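Local coordinates for protein peptidase M28 (Shewanella amazonensis SB2B, PDB 3IIB) that probably works as a zinc-dependent dipeptidase or carboxypeptidase of the M28 family, carrying two zinc ions in its active site, at residues K247-D259 with E320-F332. Residues are numbered along the deposited sequence; the frame is centred on the assembly and turned at random. Where two conformers were deposited one is given.
With ZN (zinc ion), chain C.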
loop_
_atom_site.group_PDB
_atom_site.type_symbol
_atom_site.label_atom_id
_atom_site.label_comp_id
_atom_site.label_asym_id
_atom_site.label_seq_id
_atom_site.Cartn_x
_atom_site.Cartn_y
_atom_site.Cartn_z
ATOM N N LYS A 247 43.422 23.597 2.773
ATOM C CA LYS A 247 43.461 22.334 3.493
ATOM C C LYS A 247 42.933 21.207 2.619
ATOM O O LYS A 247 42.244 20.298 3.107
ATOM C CB LYS A 247 42.675 22.439 4.809
ATOM C CG LYS A 247 43.267 23.400 5.813
ATOM C CD LYS A 247 42.540 23.322 7.148
ATOM C CE LYS A 247 43.176 24.211 8.193
ATOM N NZ LYS A 247 42.623 23.957 9.534
ATOM N N ALA A 248 43.311 21.229 1.334
ATOM C CA ALA A 248 42.722 20.351 0.329
ATOM C C ALA A 248 43.035 18.890 0.617
ATOM O O ALA A 248 42.333 18.009 0.163
ATOM C CB ALA A 248 43.188 20.738 -1.087
ATOM N N ASP A 249 44.115 18.635 1.349
ATOM C CA ASP A 249 44.497 17.251 1.739
ATOM C C ASP A 249 43.579 16.644 2.808
ATOM O O ASP A 249 43.624 15.441 3.071
ATOM C CB ASP A 249 45.967 17.187 2.234
ATOM C CG ASP A 249 46.240 18.076 3.420
ATOM O OD1 ASP A 249 45.710 19.201 3.478
ATOM O OD2 ASP A 249 47.040 17.675 4.308
ATOM N N GLU A 250 42.762 17.475 3.425
ATOM C CA GLU A 250 41.804 17.016 4.402
ATOM C C GLU A 250 40.427 16.888 3.751
ATOM O O GLU A 250 40.081 17.663 2.873
ATOM C CB GLU A 250 41.717 17.992 5.556
ATOM C CG GLU A 250 43.033 18.180 6.251
ATOM C CD GLU A 250 42.958 19.082 7.458
ATOM O OE1 GLU A 250 41.978 19.000 8.227
ATOM O OE2 GLU A 250 43.921 19.869 7.636
ATOM N N ILE A 251 39.686 15.876 4.188
ATOM C CA ILE A 251 38.443 15.475 3.550
ATOM C C ILE A 251 37.261 15.562 4.508
ATOM O O ILE A 251 37.321 15.043 5.618
ATOM C CB ILE A 251 38.526 14.023 3.069
ATOM C CG1 ILE A 251 39.587 13.887 1.974
ATOM C CG2 ILE A 251 37.172 13.549 2.565
ATOM C CD1 ILE A 251 40.376 12.622 2.109
ATOM N N VAL A 252 36.204 16.219 4.064
ATOM C CA VAL A 252 34.892 16.134 4.699
ATOM C C VAL A 252 34.096 15.204 3.800
ATOM O O VAL A 252 33.889 15.486 2.600
ATOM C CB VAL A 252 34.215 17.492 4.772
ATOM C CG1 VAL A 252 32.742 17.351 5.216
ATOM C CG2 VAL A 252 35.044 18.429 5.706
ATOM N N LEU A 253 33.666 14.078 4.343
ATOM C CA LEU A 253 32.965 13.057 3.582
ATOM C C LEU A 253 31.473 13.133 3.895
ATOM O O LEU A 253 31.068 13.031 5.060
ATOM C CB LEU A 253 33.507 11.680 3.966
ATOM C CG LEU A 253 33.117 10.442 3.148
ATOM C CD1 LEU A 253 34.007 9.264 3.512
ATOM C CD2 LEU A 253 31.681 10.065 3.333
ATOM N N ILE A 254 30.663 13.281 2.861
ATOM C CA ILE A 254 29.217 13.206 3.030
ATOM C C ILE A 254 28.735 12.126 2.067
ATOM O O ILE A 254 29.096 12.098 0.873
ATOM C CB ILE A 254 28.515 14.592 2.836
ATOM C CG1 ILE A 254 28.820 15.189 1.452
ATOM C CG2 ILE A 254 28.841 15.594 4.056
ATOM C CD1 ILE A 254 28.034 16.523 1.192
ATOM N N GLY A 255 27.995 11.187 2.626
ATOM C CA GLY A 255 27.683 9.971 1.896
ATOM C C GLY A 255 26.221 9.585 1.852
ATOM O O GLY A 255 25.362 10.121 2.574
ATOM N N ALA A 256 25.967 8.582 1.022
ATOM C CA ALA A 256 24.681 7.897 0.928
ATOM C C ALA A 256 25.004 6.557 0.304
ATOM O O ALA A 256 26.148 6.354 -0.160
ATOM C CB ALA A 256 23.684 8.698 0.015
ATOM N N HIS A 257 24.036 5.650 0.204
ATOM C CA HIS A 257 24.270 4.433 -0.629
ATOM C C HIS A 257 23.457 4.487 -1.904
ATOM O O HIS A 257 22.346 4.971 -1.890
ATOM C CB HIS A 257 24.049 3.115 0.131
ATOM C CG HIS A 257 22.667 2.878 0.647
ATOM N ND1 HIS A 257 21.754 2.092 -0.019
ATOM C CD2 HIS A 257 22.074 3.230 1.818
ATOM C CE1 HIS A 257 20.637 2.024 0.684
ATOM N NE2 HIS A 257 20.808 2.698 1.809
ATOM N N LEU A 258 24.046 3.999 -3.003
ATOM C CA LEU A 258 23.445 4.056 -4.326
ATOM C C LEU A 258 22.596 2.846 -4.594
ATOM O O LEU A 258 21.706 2.871 -5.474
ATOM C CB LEU A 258 24.562 4.148 -5.387
ATOM C CG LEU A 258 24.133 4.351 -6.843
ATOM C CD1 LEU A 258 23.195 5.577 -6.980
ATOM C CD2 LEU A 258 25.373 4.440 -7.748
ATOM N N ASP A 259 22.851 1.761 -3.871
ATOM C CA ASP A 259 22.102 0.535 -4.143
ATOM C C ASP A 259 20.746 0.560 -3.415
ATOM O O ASP A 259 20.519 1.385 -2.516
ATOM C CB ASP A 259 22.915 -0.691 -3.743
ATOM C CG ASP A 259 23.111 -0.809 -2.203
ATOM O OD1 ASP A 259 23.521 0.193 -1.561
ATOM O OD2 ASP A 259 22.868 -1.899 -1.626
ATOM N N GLU A 320 44.601 7.180 4.137
ATOM C CA GLU A 320 44.012 8.497 4.010
ATOM C C GLU A 320 43.090 8.854 5.184
ATOM O O GLU A 320 42.641 9.999 5.293
ATOM C CB GLU A 320 43.209 8.557 2.710
ATOM C CG GLU A 320 42.958 9.947 2.201
ATOM C CD GLU A 320 41.970 9.987 1.023
ATOM O OE1 GLU A 320 41.030 9.156 0.985
ATOM O OE2 GLU A 320 42.072 10.909 0.168
ATOM N N LEU A 321 42.754 7.881 6.027
ATOM C CA LEU A 321 41.733 8.118 7.082
ATOM C C LEU A 321 42.146 9.171 8.092
ATOM O O LEU A 321 41.314 9.874 8.669
ATOM C CB LEU A 321 41.410 6.820 7.828
ATOM C CG LEU A 321 40.658 5.777 6.968
ATOM C CD1 LEU A 321 40.219 4.570 7.787
ATOM C CD2 LEU A 321 39.457 6.344 6.207
ATOM N N GLU A 322 43.445 9.255 8.359
ATOM C CA GLU A 322 43.905 10.247 9.301
ATOM C C GLU A 322 43.570 11.646 8.817
ATOM O O GLU A 322 43.360 12.542 9.629
ATOM C CB GLU A 322 45.418 10.117 9.486
ATOM C CG GLU A 322 45.950 10.852 10.659
ATOM C CD GLU A 322 47.322 10.315 11.043
ATOM O OE1 GLU A 322 48.324 10.792 10.455
ATOM O OE2 GLU A 322 47.390 9.471 11.966
ATOM N N LYS A 323 43.534 11.833 7.502
ATOM C CA LYS A 323 43.161 13.114 6.902
ATOM C C LYS A 323 41.651 13.303 6.659
ATOM O O LYS A 323 41.243 14.316 6.116
ATOM C CB LYS A 323 43.945 13.315 5.603
ATOM C CG LYS A 323 45.419 13.695 5.822
ATOM C CD LYS A 323 45.547 15.128 6.335
ATOM C CE LYS A 323 47.002 15.553 6.477
ATOM N NZ LYS A 323 47.139 16.999 6.815
ATOM N N HIS A 324 40.819 12.329 7.031
ATOM C CA HIS A 324 39.363 12.488 7.012
ATOM C C HIS A 324 38.975 13.310 8.219
ATOM O O HIS A 324 39.162 12.885 9.352
ATOM C CB HIS A 324 38.635 11.153 7.030
ATOM C CG HIS A 324 38.589 10.499 5.699
ATOM N ND1 HIS A 324 39.733 10.210 4.982
ATOM C CD2 HIS A 324 37.545 10.137 4.915
ATOM C CE1 HIS A 324 39.391 9.664 3.831
ATOM N NE2 HIS A 324 38.071 9.623 3.756
ATOM N N TYR A 325 38.529 14.522 7.993
ATOM C CA TYR A 325 38.213 15.417 9.094
ATOM C C TYR A 325 36.966 14.916 9.843
ATOM O O TYR A 325 36.969 14.801 11.068
ATOM C CB TYR A 325 38.023 16.820 8.541
ATOM C CG TYR A 325 37.751 17.866 9.600
ATOM C CD1 TYR A 325 38.702 18.178 10.574
ATOM C CD2 TYR A 325 36.561 18.568 9.594
ATOM C CE1 TYR A 325 38.433 19.157 11.542
ATOM C CE2 TYR A 325 36.281 19.530 10.585
ATOM C CZ TYR A 325 37.226 19.823 11.504
ATOM O OH TYR A 325 36.906 20.769 12.455
ATOM N N ILE A 326 35.902 14.635 9.089
ATOM C CA ILE A 326 34.646 14.139 9.636
ATOM C C ILE A 326 33.907 13.474 8.520
ATOM O O ILE A 326 34.086 13.839 7.348
ATOM C CB ILE A 326 33.813 15.266 10.266
ATOM C CG1 ILE A 326 32.662 14.688 11.108
ATOM C CG2 ILE A 326 33.281 16.211 9.185
ATOM C CD1 ILE A 326 32.181 15.644 12.243
ATOM N N ALA A 327 33.094 12.490 8.870
ATOM C CA ALA A 327 32.246 11.787 7.921
ATOM C C ALA A 327 30.795 11.725 8.402
ATOM O O ALA A 327 30.576 11.612 9.594
ATOM C CB ALA A 327 32.763 10.346 7.725
ATOM N N ALA A 328 29.827 11.769 7.473
ATOM C CA ALA A 328 28.388 11.659 7.778
ATOM C C ALA A 328 27.673 11.061 6.593
ATOM O O ALA A 328 28.149 11.174 5.459
ATOM C CB ALA A 328 27.741 13.013 8.150
ATOM N N GLU A 329 26.565 10.389 6.864
ATOM C CA GLU A 329 25.778 9.735 5.817
ATOM C C GLU A 329 24.283 9.966 6.007
ATOM O O GLU A 329 23.769 9.829 7.118
ATOM C CB GLU A 329 26.038 8.248 5.778
ATOM C CG GLU A 329 25.152 7.542 4.776
ATOM C CD GLU A 329 25.482 6.069 4.559
ATOM O OE1 GLU A 329 25.616 5.352 5.569
ATOM O OE2 GLU A 329 25.608 5.640 3.367
ATOM N N SER A 330 23.608 10.284 4.908
ATOM C CA SER A 330 22.142 10.393 4.861
ATOM C C SER A 330 21.588 9.032 4.392
ATOM O O SER A 330 21.753 8.651 3.220
ATOM C CB SER A 330 21.718 11.465 3.896
ATOM O OG SER A 330 20.292 11.689 3.900
ATOM N N ASP A 331 20.931 8.324 5.296
ATOM C CA ASP A 331 20.281 7.031 4.959
ATOM C C ASP A 331 19.149 6.753 5.955
ATOM O O ASP A 331 19.101 5.705 6.580
ATOM C CB ASP A 331 21.265 5.881 4.981
ATOM C CG ASP A 331 20.637 4.592 4.509
ATOM O OD1 ASP A 331 19.736 4.676 3.667
ATOM O OD2 ASP A 331 21.057 3.514 4.931
ATOM N N PHE A 332 18.251 7.709 6.074
ATOM C CA PHE A 332 17.006 7.510 6.821
ATOM C C PHE A 332 15.878 8.262 6.125
ATOM O O PHE A 332 15.056 8.921 6.759
ATOM C CB PHE A 332 17.224 7.899 8.277
ATOM C CG PHE A 332 16.214 7.332 9.228
ATOM C CD1 PHE A 332 15.523 6.162 8.954
ATOM C CD2 PHE A 332 15.965 7.971 10.440
ATOM C CE1 PHE A 332 14.629 5.669 9.842
ATOM C CE2 PHE A 332 15.072 7.432 11.363
ATOM C CZ PHE A 332 14.393 6.295 11.059
HETATM ZN ZN ZN C . 19.480 2.549 3.519
HETATM O O HOH W 1 18.223 2.629 5.538
HETATM O O HOH W 2 19.566 0.623 3.777
#
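Ile251 lies over one face of the His324 imidazole in a CH-pi contact, the two side chains pointing the same way, its CB 4.3 Å from the ring centroid and almost on the ring normal. Leu321 CD2 covers the opposite face, and Leu253 CD1 meets the ring edge 3.9 Å from His324 CD2. Rotation of this sandwiched ring is fixed at both nitrogens: ND1 donates to Glu320 O (2.9 Å), which lies in the ring plane, and NE2 pairs with Tyr313 OH. A leucine in place of His324 would probably leave Glu320 O and the Tyr313 hydroxyl without their mate and Ile251 without a flat surface to rest on. At the exposed end, Lys323 bends at chi2 (-72°) and, in the conformer given, NZ reaches Asp249 OD2 on its syn side, tilted out of the carboxylate plane, 2.6 Å away in a salt bridge. Six backbone hydrogen bonds run the length of the parallel pair, from Ile251 N to Lys323 O as far as Ser330 N to Gly255 O, the straightest from Leu253 N to Ile326 O (173°). On the other face of the sheet from His324 and Leu253, Val252 CG1 and Ile326 CG2 lie side by side beneath helix 413-432. Where the strands end, zinc draws His257 and Asp331 together: His257 NE2 binds the metal at 2.2 Å, while both carboxylate oxygens of Asp331 chelate it, with CG in the plane of the imidazole and the two oxygens to either side. Asp269 bridges to the second zinc, which Glu304 and His402 also hold, in the co-catalytic site that M28 peptidases carry at the C-terminal ends of parallel sheet strands.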